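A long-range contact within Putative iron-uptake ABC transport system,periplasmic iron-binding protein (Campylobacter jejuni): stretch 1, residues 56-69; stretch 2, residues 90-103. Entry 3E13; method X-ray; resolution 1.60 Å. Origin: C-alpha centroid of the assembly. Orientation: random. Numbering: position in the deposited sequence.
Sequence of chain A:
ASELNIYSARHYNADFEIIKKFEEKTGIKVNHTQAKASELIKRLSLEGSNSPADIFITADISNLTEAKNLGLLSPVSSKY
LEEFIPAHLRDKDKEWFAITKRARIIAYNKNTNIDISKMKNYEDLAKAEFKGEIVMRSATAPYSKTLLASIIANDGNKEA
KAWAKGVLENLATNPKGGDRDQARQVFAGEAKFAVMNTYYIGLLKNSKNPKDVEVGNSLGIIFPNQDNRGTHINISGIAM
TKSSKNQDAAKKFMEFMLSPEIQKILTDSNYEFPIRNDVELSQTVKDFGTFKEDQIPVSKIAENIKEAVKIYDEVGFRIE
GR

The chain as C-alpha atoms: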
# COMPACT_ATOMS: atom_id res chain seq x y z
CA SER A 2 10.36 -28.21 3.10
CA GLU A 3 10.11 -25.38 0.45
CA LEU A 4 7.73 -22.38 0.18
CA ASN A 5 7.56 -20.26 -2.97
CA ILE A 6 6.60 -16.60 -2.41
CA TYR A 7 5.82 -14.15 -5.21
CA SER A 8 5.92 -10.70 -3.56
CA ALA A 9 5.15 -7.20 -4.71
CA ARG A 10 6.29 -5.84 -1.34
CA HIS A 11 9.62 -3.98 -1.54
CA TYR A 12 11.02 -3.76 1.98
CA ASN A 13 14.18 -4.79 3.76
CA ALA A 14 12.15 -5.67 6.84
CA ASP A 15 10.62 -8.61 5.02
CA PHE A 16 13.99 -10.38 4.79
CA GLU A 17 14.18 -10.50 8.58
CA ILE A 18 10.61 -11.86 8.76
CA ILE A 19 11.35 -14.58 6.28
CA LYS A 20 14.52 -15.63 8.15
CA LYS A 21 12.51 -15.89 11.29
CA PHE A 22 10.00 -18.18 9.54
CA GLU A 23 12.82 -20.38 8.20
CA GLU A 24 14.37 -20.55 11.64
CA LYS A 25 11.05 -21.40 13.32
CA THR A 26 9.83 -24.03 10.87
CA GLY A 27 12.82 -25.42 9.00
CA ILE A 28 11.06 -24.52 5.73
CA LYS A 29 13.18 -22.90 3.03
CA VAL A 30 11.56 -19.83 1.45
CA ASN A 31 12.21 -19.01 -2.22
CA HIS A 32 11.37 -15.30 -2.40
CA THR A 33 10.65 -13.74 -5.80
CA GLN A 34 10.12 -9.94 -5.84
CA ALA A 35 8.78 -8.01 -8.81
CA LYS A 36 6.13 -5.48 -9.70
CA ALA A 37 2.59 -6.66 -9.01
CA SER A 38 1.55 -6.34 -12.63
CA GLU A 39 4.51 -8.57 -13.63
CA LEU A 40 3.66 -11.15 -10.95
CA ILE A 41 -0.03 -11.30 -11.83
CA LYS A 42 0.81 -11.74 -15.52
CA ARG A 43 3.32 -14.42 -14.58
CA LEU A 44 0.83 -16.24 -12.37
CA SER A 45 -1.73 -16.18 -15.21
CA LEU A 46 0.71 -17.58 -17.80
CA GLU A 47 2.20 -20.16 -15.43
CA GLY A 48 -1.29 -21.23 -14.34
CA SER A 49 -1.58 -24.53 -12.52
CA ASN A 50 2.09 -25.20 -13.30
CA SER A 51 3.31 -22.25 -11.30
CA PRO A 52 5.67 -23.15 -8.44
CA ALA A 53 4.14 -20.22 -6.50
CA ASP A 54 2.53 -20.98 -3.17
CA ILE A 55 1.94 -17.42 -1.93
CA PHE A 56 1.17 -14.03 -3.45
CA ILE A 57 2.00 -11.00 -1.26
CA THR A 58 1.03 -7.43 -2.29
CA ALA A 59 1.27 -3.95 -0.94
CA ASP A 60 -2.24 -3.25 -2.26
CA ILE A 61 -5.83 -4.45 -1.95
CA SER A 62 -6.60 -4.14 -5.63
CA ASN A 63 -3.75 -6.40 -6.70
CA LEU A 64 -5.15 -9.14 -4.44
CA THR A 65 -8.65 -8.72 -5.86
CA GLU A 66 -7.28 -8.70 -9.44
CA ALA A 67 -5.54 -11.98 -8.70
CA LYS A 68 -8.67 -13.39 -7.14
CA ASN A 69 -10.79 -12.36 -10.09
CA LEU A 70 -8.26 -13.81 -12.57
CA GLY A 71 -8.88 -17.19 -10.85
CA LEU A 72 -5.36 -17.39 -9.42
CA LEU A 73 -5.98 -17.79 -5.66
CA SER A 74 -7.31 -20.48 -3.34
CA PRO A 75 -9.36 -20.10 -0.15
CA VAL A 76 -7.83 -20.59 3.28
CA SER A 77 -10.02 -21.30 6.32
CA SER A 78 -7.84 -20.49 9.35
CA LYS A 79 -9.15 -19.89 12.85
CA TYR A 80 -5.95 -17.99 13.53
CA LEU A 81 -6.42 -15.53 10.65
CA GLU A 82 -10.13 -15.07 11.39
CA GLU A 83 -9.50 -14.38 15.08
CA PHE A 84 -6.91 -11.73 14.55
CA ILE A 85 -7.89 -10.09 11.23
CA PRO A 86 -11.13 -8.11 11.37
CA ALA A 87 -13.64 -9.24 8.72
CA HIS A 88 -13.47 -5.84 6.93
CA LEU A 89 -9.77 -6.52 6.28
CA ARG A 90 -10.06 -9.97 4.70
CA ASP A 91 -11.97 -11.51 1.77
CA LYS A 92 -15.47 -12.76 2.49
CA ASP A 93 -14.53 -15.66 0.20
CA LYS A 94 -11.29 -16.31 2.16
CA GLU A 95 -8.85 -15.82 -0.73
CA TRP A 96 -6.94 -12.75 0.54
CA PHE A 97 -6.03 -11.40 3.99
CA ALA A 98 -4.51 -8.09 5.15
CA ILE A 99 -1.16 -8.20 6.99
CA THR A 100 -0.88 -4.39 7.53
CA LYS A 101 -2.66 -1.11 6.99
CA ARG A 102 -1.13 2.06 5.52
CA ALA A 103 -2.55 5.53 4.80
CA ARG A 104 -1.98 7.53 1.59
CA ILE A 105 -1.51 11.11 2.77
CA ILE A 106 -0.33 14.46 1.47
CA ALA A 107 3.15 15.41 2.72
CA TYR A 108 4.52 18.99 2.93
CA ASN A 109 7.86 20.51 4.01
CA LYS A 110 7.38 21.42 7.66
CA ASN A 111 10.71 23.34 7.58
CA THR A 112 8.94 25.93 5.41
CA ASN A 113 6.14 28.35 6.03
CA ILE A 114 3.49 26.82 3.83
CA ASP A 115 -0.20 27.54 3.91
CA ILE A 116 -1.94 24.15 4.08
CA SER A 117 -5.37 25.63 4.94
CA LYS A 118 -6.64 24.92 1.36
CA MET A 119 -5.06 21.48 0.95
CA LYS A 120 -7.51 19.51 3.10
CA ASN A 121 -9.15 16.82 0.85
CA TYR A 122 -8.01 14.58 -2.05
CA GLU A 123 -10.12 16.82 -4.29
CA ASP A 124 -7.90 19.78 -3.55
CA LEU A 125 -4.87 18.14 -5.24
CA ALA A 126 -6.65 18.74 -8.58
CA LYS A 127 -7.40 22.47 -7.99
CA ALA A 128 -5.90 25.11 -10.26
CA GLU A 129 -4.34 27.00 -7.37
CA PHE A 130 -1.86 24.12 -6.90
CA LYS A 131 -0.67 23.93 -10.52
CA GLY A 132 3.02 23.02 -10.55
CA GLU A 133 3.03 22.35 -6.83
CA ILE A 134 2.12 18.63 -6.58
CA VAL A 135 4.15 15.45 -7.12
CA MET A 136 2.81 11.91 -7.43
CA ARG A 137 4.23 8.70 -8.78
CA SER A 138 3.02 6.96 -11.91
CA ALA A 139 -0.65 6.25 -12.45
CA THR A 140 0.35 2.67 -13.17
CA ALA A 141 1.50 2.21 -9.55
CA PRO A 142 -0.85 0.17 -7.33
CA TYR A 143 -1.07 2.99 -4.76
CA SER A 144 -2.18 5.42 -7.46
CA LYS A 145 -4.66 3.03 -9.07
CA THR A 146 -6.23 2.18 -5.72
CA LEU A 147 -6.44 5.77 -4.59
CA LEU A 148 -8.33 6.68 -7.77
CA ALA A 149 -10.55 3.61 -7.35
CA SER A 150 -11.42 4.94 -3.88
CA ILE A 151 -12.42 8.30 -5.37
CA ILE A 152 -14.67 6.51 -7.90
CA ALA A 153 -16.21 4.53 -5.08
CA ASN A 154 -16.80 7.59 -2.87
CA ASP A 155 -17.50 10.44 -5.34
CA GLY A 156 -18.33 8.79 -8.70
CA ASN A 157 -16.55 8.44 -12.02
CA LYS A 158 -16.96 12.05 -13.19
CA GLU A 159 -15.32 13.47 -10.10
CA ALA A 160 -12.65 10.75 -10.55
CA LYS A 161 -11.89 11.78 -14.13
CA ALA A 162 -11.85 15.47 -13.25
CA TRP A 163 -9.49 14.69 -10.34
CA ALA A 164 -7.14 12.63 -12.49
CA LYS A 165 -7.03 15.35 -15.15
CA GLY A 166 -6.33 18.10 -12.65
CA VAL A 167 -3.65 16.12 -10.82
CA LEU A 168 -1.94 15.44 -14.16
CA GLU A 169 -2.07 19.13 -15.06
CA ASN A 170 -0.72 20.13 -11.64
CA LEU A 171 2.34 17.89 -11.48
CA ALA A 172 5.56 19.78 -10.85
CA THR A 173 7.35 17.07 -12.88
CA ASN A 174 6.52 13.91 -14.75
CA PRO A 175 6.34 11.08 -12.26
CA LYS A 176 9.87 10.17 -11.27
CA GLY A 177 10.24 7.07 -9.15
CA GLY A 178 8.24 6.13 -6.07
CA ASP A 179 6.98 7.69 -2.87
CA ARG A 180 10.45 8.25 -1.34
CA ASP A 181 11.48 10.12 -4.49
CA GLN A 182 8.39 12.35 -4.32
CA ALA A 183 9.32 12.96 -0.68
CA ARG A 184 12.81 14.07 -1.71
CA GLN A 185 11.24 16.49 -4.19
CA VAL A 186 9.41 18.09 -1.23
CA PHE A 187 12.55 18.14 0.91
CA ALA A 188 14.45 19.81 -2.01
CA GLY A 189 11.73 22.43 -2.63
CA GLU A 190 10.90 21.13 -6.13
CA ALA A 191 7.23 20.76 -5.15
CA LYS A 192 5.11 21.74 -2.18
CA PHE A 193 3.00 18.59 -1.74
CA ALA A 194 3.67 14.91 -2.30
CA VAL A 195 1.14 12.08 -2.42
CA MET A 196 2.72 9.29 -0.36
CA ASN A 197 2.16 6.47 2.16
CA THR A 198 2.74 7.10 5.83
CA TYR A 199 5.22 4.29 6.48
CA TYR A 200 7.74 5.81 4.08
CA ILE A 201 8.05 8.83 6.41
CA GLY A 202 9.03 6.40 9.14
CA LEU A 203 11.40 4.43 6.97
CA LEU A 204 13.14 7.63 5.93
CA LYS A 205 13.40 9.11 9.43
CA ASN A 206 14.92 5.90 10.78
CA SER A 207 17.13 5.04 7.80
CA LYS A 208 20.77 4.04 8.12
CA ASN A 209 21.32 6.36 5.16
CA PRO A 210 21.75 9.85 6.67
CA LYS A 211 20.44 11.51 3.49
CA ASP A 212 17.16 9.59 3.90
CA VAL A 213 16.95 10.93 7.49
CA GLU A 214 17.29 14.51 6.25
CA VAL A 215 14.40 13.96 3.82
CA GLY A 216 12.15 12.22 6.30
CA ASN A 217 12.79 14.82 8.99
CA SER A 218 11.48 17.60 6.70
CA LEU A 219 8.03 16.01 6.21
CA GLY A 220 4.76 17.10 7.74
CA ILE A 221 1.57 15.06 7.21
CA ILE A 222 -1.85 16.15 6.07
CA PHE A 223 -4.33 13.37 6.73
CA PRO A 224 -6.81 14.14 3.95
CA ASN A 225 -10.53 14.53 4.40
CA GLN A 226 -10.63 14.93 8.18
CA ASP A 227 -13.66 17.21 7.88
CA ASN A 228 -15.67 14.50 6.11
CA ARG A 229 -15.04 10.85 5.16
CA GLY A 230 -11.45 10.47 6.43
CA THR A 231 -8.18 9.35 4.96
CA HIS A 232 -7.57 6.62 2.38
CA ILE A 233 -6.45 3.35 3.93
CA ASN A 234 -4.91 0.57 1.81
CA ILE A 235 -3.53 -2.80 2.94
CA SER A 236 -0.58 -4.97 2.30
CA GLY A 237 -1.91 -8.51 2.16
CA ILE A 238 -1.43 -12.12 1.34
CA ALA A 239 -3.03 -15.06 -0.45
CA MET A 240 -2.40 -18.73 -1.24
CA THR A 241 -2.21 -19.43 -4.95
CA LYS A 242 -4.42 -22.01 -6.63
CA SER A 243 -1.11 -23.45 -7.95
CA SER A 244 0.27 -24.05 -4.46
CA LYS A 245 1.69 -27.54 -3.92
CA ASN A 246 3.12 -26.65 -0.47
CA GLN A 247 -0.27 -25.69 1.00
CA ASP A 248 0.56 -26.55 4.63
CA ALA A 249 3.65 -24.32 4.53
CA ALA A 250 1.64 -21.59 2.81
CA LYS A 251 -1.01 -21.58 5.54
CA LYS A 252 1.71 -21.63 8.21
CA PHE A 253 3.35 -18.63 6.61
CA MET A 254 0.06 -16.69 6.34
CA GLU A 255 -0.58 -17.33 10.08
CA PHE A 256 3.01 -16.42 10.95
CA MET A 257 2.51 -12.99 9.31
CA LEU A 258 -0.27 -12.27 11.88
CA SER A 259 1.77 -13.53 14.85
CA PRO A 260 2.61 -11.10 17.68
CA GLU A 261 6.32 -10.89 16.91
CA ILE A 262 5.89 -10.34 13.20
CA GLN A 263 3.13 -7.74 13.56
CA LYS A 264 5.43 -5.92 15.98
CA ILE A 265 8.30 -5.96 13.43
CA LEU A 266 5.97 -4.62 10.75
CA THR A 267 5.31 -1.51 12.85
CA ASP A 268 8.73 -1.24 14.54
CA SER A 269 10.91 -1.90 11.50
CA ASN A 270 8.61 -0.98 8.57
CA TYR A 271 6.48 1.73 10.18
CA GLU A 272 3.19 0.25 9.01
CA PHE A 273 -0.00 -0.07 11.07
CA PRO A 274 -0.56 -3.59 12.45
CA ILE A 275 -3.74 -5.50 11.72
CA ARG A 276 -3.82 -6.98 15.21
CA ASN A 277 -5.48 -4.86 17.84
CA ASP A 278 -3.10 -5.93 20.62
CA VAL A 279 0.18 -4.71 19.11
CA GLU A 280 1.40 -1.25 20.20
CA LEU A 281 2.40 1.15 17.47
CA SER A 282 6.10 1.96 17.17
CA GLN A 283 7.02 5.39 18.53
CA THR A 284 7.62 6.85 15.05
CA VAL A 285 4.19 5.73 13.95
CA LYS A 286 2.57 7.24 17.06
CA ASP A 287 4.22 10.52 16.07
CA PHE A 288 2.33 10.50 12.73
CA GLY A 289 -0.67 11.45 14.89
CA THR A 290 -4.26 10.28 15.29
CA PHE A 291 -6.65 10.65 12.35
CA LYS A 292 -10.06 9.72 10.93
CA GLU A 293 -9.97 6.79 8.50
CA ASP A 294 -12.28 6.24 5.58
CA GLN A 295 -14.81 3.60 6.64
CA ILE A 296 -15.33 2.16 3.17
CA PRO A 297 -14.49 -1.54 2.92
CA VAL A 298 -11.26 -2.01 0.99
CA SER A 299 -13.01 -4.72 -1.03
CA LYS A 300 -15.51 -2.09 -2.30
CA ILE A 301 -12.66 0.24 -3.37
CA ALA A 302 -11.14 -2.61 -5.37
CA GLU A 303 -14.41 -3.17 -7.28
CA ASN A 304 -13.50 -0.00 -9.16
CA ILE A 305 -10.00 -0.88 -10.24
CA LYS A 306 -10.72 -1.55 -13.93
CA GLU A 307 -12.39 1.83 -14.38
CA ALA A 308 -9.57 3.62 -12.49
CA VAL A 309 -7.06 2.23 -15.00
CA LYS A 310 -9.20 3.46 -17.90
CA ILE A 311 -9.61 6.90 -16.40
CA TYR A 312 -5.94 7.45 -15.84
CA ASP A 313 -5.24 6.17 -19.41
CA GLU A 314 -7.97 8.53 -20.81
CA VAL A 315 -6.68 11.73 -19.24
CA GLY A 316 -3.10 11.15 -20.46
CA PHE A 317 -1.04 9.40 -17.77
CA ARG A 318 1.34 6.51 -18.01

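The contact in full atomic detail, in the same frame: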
# COMPACT_ATOMS: atom_id res chain seq x y z
N PHE A 56 1.12 -15.33 -2.81
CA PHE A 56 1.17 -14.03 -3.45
C PHE A 56 1.05 -12.99 -2.34
O PHE A 56 0.09 -12.99 -1.60
CB PHE A 56 0.03 -13.90 -4.50
CG PHE A 56 0.03 -12.59 -5.30
CD1 PHE A 56 1.23 -12.02 -5.76
CD2 PHE A 56 -1.16 -11.93 -5.61
CE1 PHE A 56 1.26 -10.83 -6.46
CE2 PHE A 56 -1.15 -10.77 -6.36
CZ PHE A 56 0.06 -10.22 -6.81
N ILE A 57 2.03 -12.12 -2.21
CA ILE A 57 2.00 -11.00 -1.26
C ILE A 57 1.99 -9.68 -2.04
O ILE A 57 2.75 -9.52 -3.02
CB ILE A 57 3.24 -11.00 -0.31
CG1 ILE A 57 3.47 -12.34 0.27
CG2 ILE A 57 2.97 -9.99 0.84
CD1 ILE A 57 4.71 -12.40 1.23
N THR A 58 1.11 -8.76 -1.65
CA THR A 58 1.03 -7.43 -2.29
C THR A 58 1.17 -6.35 -1.25
O THR A 58 1.14 -6.60 -0.03
CB THR A 58 -0.33 -7.20 -2.95
OG1 THR A 58 -1.30 -7.04 -1.91
CG2 THR A 58 -0.75 -8.35 -3.86
N ALA A 59 1.32 -5.13 -1.75
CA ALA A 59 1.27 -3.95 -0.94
C ALA A 59 -0.01 -3.15 -1.28
O ALA A 59 -0.04 -1.92 -1.21
CB ALA A 59 2.53 -3.12 -1.20
N ASP A 60 -1.04 -3.87 -1.68
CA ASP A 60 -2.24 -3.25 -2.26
C ASP A 60 -3.43 -4.18 -2.28
O ASP A 60 -3.33 -5.36 -2.69
CB ASP A 60 -1.91 -2.78 -3.67
CG ASP A 60 -3.08 -2.26 -4.38
OD1 ASP A 60 -3.44 -2.82 -5.49
OD2 ASP A 60 -3.70 -1.26 -3.97
N ILE A 61 -4.58 -3.67 -1.88
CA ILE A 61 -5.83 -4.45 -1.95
C ILE A 61 -6.17 -4.84 -3.39
O ILE A 61 -6.54 -5.99 -3.63
CB ILE A 61 -7.06 -3.72 -1.29
CG1 ILE A 61 -8.34 -4.57 -1.42
CG2 ILE A 61 -7.29 -2.30 -1.87
CD1 ILE A 61 -8.28 -5.98 -0.88
N SER A 62 -6.05 -3.89 -4.30
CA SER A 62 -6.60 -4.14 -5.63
C SER A 62 -5.85 -5.23 -6.38
O SER A 62 -6.46 -6.04 -7.09
CB SER A 62 -6.70 -2.84 -6.47
OG SER A 62 -7.52 -1.88 -5.78
N ASN A 63 -4.56 -5.32 -6.15
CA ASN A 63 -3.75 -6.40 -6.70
C ASN A 63 -4.22 -7.79 -6.22
O ASN A 63 -4.20 -8.74 -6.96
CB ASN A 63 -2.29 -6.25 -6.36
CG ASN A 63 -1.63 -5.04 -6.99
OD1 ASN A 63 -0.67 -4.48 -6.47
ND2 ASN A 63 -2.11 -4.67 -8.23
N LEU A 64 -4.59 -7.90 -4.95
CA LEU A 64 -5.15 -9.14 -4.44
C LEU A 64 -6.46 -9.45 -5.11
O LEU A 64 -6.70 -10.58 -5.47
CB LEU A 64 -5.37 -9.05 -2.91
CG LEU A 64 -4.04 -9.00 -2.17
CD1 LEU A 64 -4.30 -8.39 -0.79
CD2 LEU A 64 -3.37 -10.38 -2.04
N THR A 65 -7.35 -8.46 -5.22
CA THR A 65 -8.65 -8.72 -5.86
C THR A 65 -8.49 -9.04 -7.35
O THR A 65 -9.26 -9.84 -7.91
CB THR A 65 -9.64 -7.60 -5.63
OG1 THR A 65 -9.13 -6.41 -6.20
CG2 THR A 65 -9.74 -7.26 -4.22
N GLU A 66 -7.56 -8.39 -8.00
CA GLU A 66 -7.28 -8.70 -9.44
C GLU A 66 -6.89 -10.16 -9.55
O GLU A 66 -7.39 -10.89 -10.42
CB GLU A 66 -6.13 -7.86 -10.01
CG GLU A 66 -6.47 -6.42 -10.30
CD GLU A 66 -5.30 -5.58 -10.75
OE1 GLU A 66 -5.47 -4.89 -11.80
OE2 GLU A 66 -4.20 -5.59 -10.11
N ALA A 67 -5.97 -10.60 -8.69
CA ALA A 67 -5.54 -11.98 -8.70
C ALA A 67 -6.68 -12.95 -8.41
O ALA A 67 -6.86 -13.97 -9.08
CB ALA A 67 -4.34 -12.16 -7.76
N LYS A 68 -7.51 -12.62 -7.44
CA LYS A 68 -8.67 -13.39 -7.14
C LYS A 68 -9.58 -13.52 -8.36
O LYS A 68 -10.00 -14.63 -8.71
CB LYS A 68 -9.47 -12.73 -6.00
CG LYS A 68 -10.73 -13.51 -5.66
CD LYS A 68 -11.57 -12.73 -4.63
CE LYS A 68 -12.80 -13.52 -4.29
NZ LYS A 68 -13.79 -12.76 -3.48
N ASN A 69 -9.83 -12.40 -9.01
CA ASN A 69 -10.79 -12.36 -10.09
C ASN A 69 -10.23 -12.93 -11.38
O ASN A 69 -11.01 -13.25 -12.25
CB ASN A 69 -11.33 -10.96 -10.31
CG ASN A 69 -12.15 -10.47 -9.11
OD1 ASN A 69 -12.64 -11.27 -8.31
ND2 ASN A 69 -12.22 -9.14 -8.97
N ARG A 90 -10.34 -8.69 5.38
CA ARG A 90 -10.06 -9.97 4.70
C ARG A 90 -11.22 -10.30 3.76
O ARG A 90 -12.32 -9.78 3.92
CB ARG A 90 -9.77 -11.08 5.71
CG ARG A 90 -10.85 -11.32 6.81
CD ARG A 90 -10.47 -12.50 7.71
NE ARG A 90 -11.04 -12.35 9.04
CZ ARG A 90 -12.27 -12.71 9.33
NH1 ARG A 90 -13.06 -13.25 8.42
NH2 ARG A 90 -12.73 -12.56 10.60
N ASP A 91 -10.97 -11.15 2.76
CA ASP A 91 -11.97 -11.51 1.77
C ASP A 91 -13.10 -12.31 2.39
O ASP A 91 -12.85 -13.26 3.12
CB ASP A 91 -11.26 -12.42 0.76
CG ASP A 91 -12.13 -12.85 -0.43
OD1 ASP A 91 -13.12 -12.17 -0.77
OD2 ASP A 91 -11.81 -13.86 -1.11
N LYS A 92 -14.35 -11.96 2.06
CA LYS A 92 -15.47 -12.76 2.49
C LYS A 92 -15.34 -14.19 1.99
O LYS A 92 -15.73 -15.13 2.67
CB LYS A 92 -16.78 -12.11 2.03
CG LYS A 92 -17.00 -12.12 0.56
CD LYS A 92 -18.41 -11.63 0.17
CE LYS A 92 -18.70 -11.99 -1.29
NZ LYS A 92 -20.12 -11.69 -1.65
N ASP A 93 -14.73 -14.35 0.81
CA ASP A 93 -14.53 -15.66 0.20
C ASP A 93 -13.19 -16.33 0.56
O ASP A 93 -12.85 -17.40 0.00
CB ASP A 93 -14.64 -15.54 -1.33
CG ASP A 93 -15.98 -15.01 -1.78
OD1 ASP A 93 -17.03 -15.43 -1.21
OD2 ASP A 93 -16.08 -14.13 -2.67
N LYS A 94 -12.46 -15.72 1.52
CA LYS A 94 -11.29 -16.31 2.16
C LYS A 94 -10.09 -16.51 1.23
O LYS A 94 -9.24 -17.34 1.51
CB LYS A 94 -11.65 -17.64 2.82
CG LYS A 94 -12.77 -17.54 3.86
CD LYS A 94 -12.96 -18.89 4.50
CE LYS A 94 -14.35 -19.09 5.06
NZ LYS A 94 -14.46 -20.57 5.37
N GLU A 95 -9.98 -15.69 0.20
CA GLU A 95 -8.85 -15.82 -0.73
C GLU A 95 -7.75 -14.79 -0.51
O GLU A 95 -6.68 -14.97 -1.08
CB GLU A 95 -9.32 -15.83 -2.20
CG GLU A 95 -10.26 -16.99 -2.46
CD GLU A 95 -10.54 -17.25 -3.93
OE1 GLU A 95 -11.42 -18.11 -4.20
OE2 GLU A 95 -9.84 -16.67 -4.79
N TRP A 96 -7.98 -13.75 0.28
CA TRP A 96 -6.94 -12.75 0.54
C TRP A 96 -7.14 -12.20 1.94
O TRP A 96 -8.25 -12.20 2.42
CB TRP A 96 -6.89 -11.61 -0.49
CG TRP A 96 -8.13 -10.85 -0.67
CD1 TRP A 96 -9.01 -11.01 -1.68
CD2 TRP A 96 -8.67 -9.81 0.18
NE1 TRP A 96 -10.08 -10.15 -1.53
CE2 TRP A 96 -9.90 -9.41 -0.38
CE3 TRP A 96 -8.23 -9.18 1.34
CZ2 TRP A 96 -10.70 -8.43 0.19
CZ3 TRP A 96 -9.02 -8.21 1.91
CH2 TRP A 96 -10.24 -7.84 1.34
N PHE A 97 -6.05 -11.75 2.53
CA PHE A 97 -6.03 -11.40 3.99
C PHE A 97 -5.04 -10.25 4.20
O PHE A 97 -3.90 -10.31 3.71
CB PHE A 97 -5.55 -12.58 4.79
CG PHE A 97 -6.43 -13.77 4.66
CD1 PHE A 97 -6.19 -14.68 3.62
CD2 PHE A 97 -7.46 -14.02 5.55
CE1 PHE A 97 -7.04 -15.78 3.42
CE2 PHE A 97 -8.26 -15.19 5.39
CZ PHE A 97 -8.06 -16.03 4.29
N ALA A 98 -5.43 -9.20 4.92
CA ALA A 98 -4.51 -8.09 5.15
C ALA A 98 -3.46 -8.52 6.18
O ALA A 98 -3.80 -9.24 7.18
CB ALA A 98 -5.23 -6.88 5.67
N ILE A 99 -2.24 -8.05 6.00
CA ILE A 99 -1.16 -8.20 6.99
C ILE A 99 -0.80 -6.85 7.65
O ILE A 99 -0.26 -6.84 8.75
CB ILE A 99 0.08 -8.89 6.43
CG1 ILE A 99 0.73 -8.12 5.29
CG2 ILE A 99 -0.29 -10.26 5.97
CD1 ILE A 99 2.14 -8.60 4.98
N THR A 100 -1.07 -5.73 6.98
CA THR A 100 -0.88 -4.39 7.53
C THR A 100 -1.88 -3.43 6.93
O THR A 100 -2.47 -3.70 5.88
CB THR A 100 0.51 -3.79 7.23
OG1 THR A 100 0.63 -3.59 5.81
CG2 THR A 100 1.64 -4.63 7.62
N LYS A 101 -2.01 -2.26 7.56
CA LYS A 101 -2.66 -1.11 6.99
C LYS A 101 -1.63 0.00 6.77
O LYS A 101 -0.59 0.09 7.46
CB LYS A 101 -3.78 -0.54 7.91
CG LYS A 101 -4.98 -1.44 8.00
CD LYS A 101 -5.79 -1.19 9.31
CE LYS A 101 -6.59 0.10 9.23
NZ LYS A 101 -7.26 0.42 10.59
N ARG A 102 -1.92 0.85 5.81
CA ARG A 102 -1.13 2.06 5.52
C ARG A 102 -2.08 3.16 5.02
O ARG A 102 -3.13 2.87 4.54
CB ARG A 102 -0.02 1.74 4.50
CG ARG A 102 -0.53 1.09 3.20
CD ARG A 102 -0.42 -0.47 3.19
NE ARG A 102 0.95 -0.92 3.31
CZ ARG A 102 1.92 -0.84 2.40
NH1 ARG A 102 1.69 -0.31 1.22
NH2 ARG A 102 3.12 -1.34 2.64
N ALA A 103 -1.72 4.42 5.19
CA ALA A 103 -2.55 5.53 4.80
C ALA A 103 -1.82 6.35 3.71
O ALA A 103 -0.61 6.59 3.84
CB ALA A 103 -2.84 6.41 6.02
O HOH W 1 -0.86 0.37 0.13
O HOH W 2 -9.09 -16.95 -7.43

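The strongest link between the two stretches is made by Lys-68, near the end of the helix that runs from Ile-61 to Asn-69. Its side chain is fully extended, all four chi angles being t, and this reach carries the ammonium group to two carboxylates of the facing loop. Lys-68 NZ donates to Asp-91 OD1 at 2.9 Å and to Asp-93 OD2 at 2.8 Å, each bond forming part of a salt bridge, while a weak third bond runs from Lys-68 NZ to Asp-91 OD2 at 3.3 Å. A lysine suits this place because its long aliphatic arm can span the gap and its charged end has protons for more than one acceptor.

The loop holds its acids in position. A type I turn from Asp-91 to Lys-94 is closed by the backbone bond from Lys-94 N to Asp-91 O (3.0 Å), and the Asp-91 carboxylate also accepts from within the loop: Asp-93 N reaches Asp-91 OD1 at 3.1 Å, and Glu-95 N reaches Asp-91 OD2 at 2.9 Å. Asp-91 thus both braces the turn and binds the lysine. Glu-95 lies along the arm of Lys-68, with Glu-95 OE2 3.4 Å from Lys-68 CG; water 2 lies 2.8 Å from both Lys-68 O and Glu-95 OE2.

A second polar link lies at the other end of the contact. Arg-102 NH1 and Ala-59 O are 3.4 Å apart, but the angle is too poor for a direct hydrogen bond. Water 1 joins them instead, accepting from Arg-102 NH1 at 2.9 Å and donating to Ala-59 O at 2.8 Å. Ala-59 CA sits over one face of the guanidinium, a flat group that tolerates close apolar packing.

Between these polar ends, Trp-96 supplies a broad apolar surface to the helix. Ile-61 CD1 lies 3.5 Å from the centroid of the six-membered ring of Trp-96, only 11° off the normal, a CH-pi contact over the face. Leu-64 points toward the loop and packs its CB 3.8 Å from Trp-96 CB, where the backbones come close, with CA atoms of Leu-64 and Trp-96 6.4 Å apart. Lys-68 CD approaches the ring edge, 4.3 Å from Trp-96 CD1, so the same lysine combines apolar contact with charge pairing. The spacing of Ile-61, Leu-64 and Lys-68 brings successive helical turns to this surface. Farther along, Ile-57 CG2 meets Ile-99 CD1 at 4.4 Å, a looser apolar contact. No backbone hydrogen bonds cross between the stretches; side chains and water make the connection.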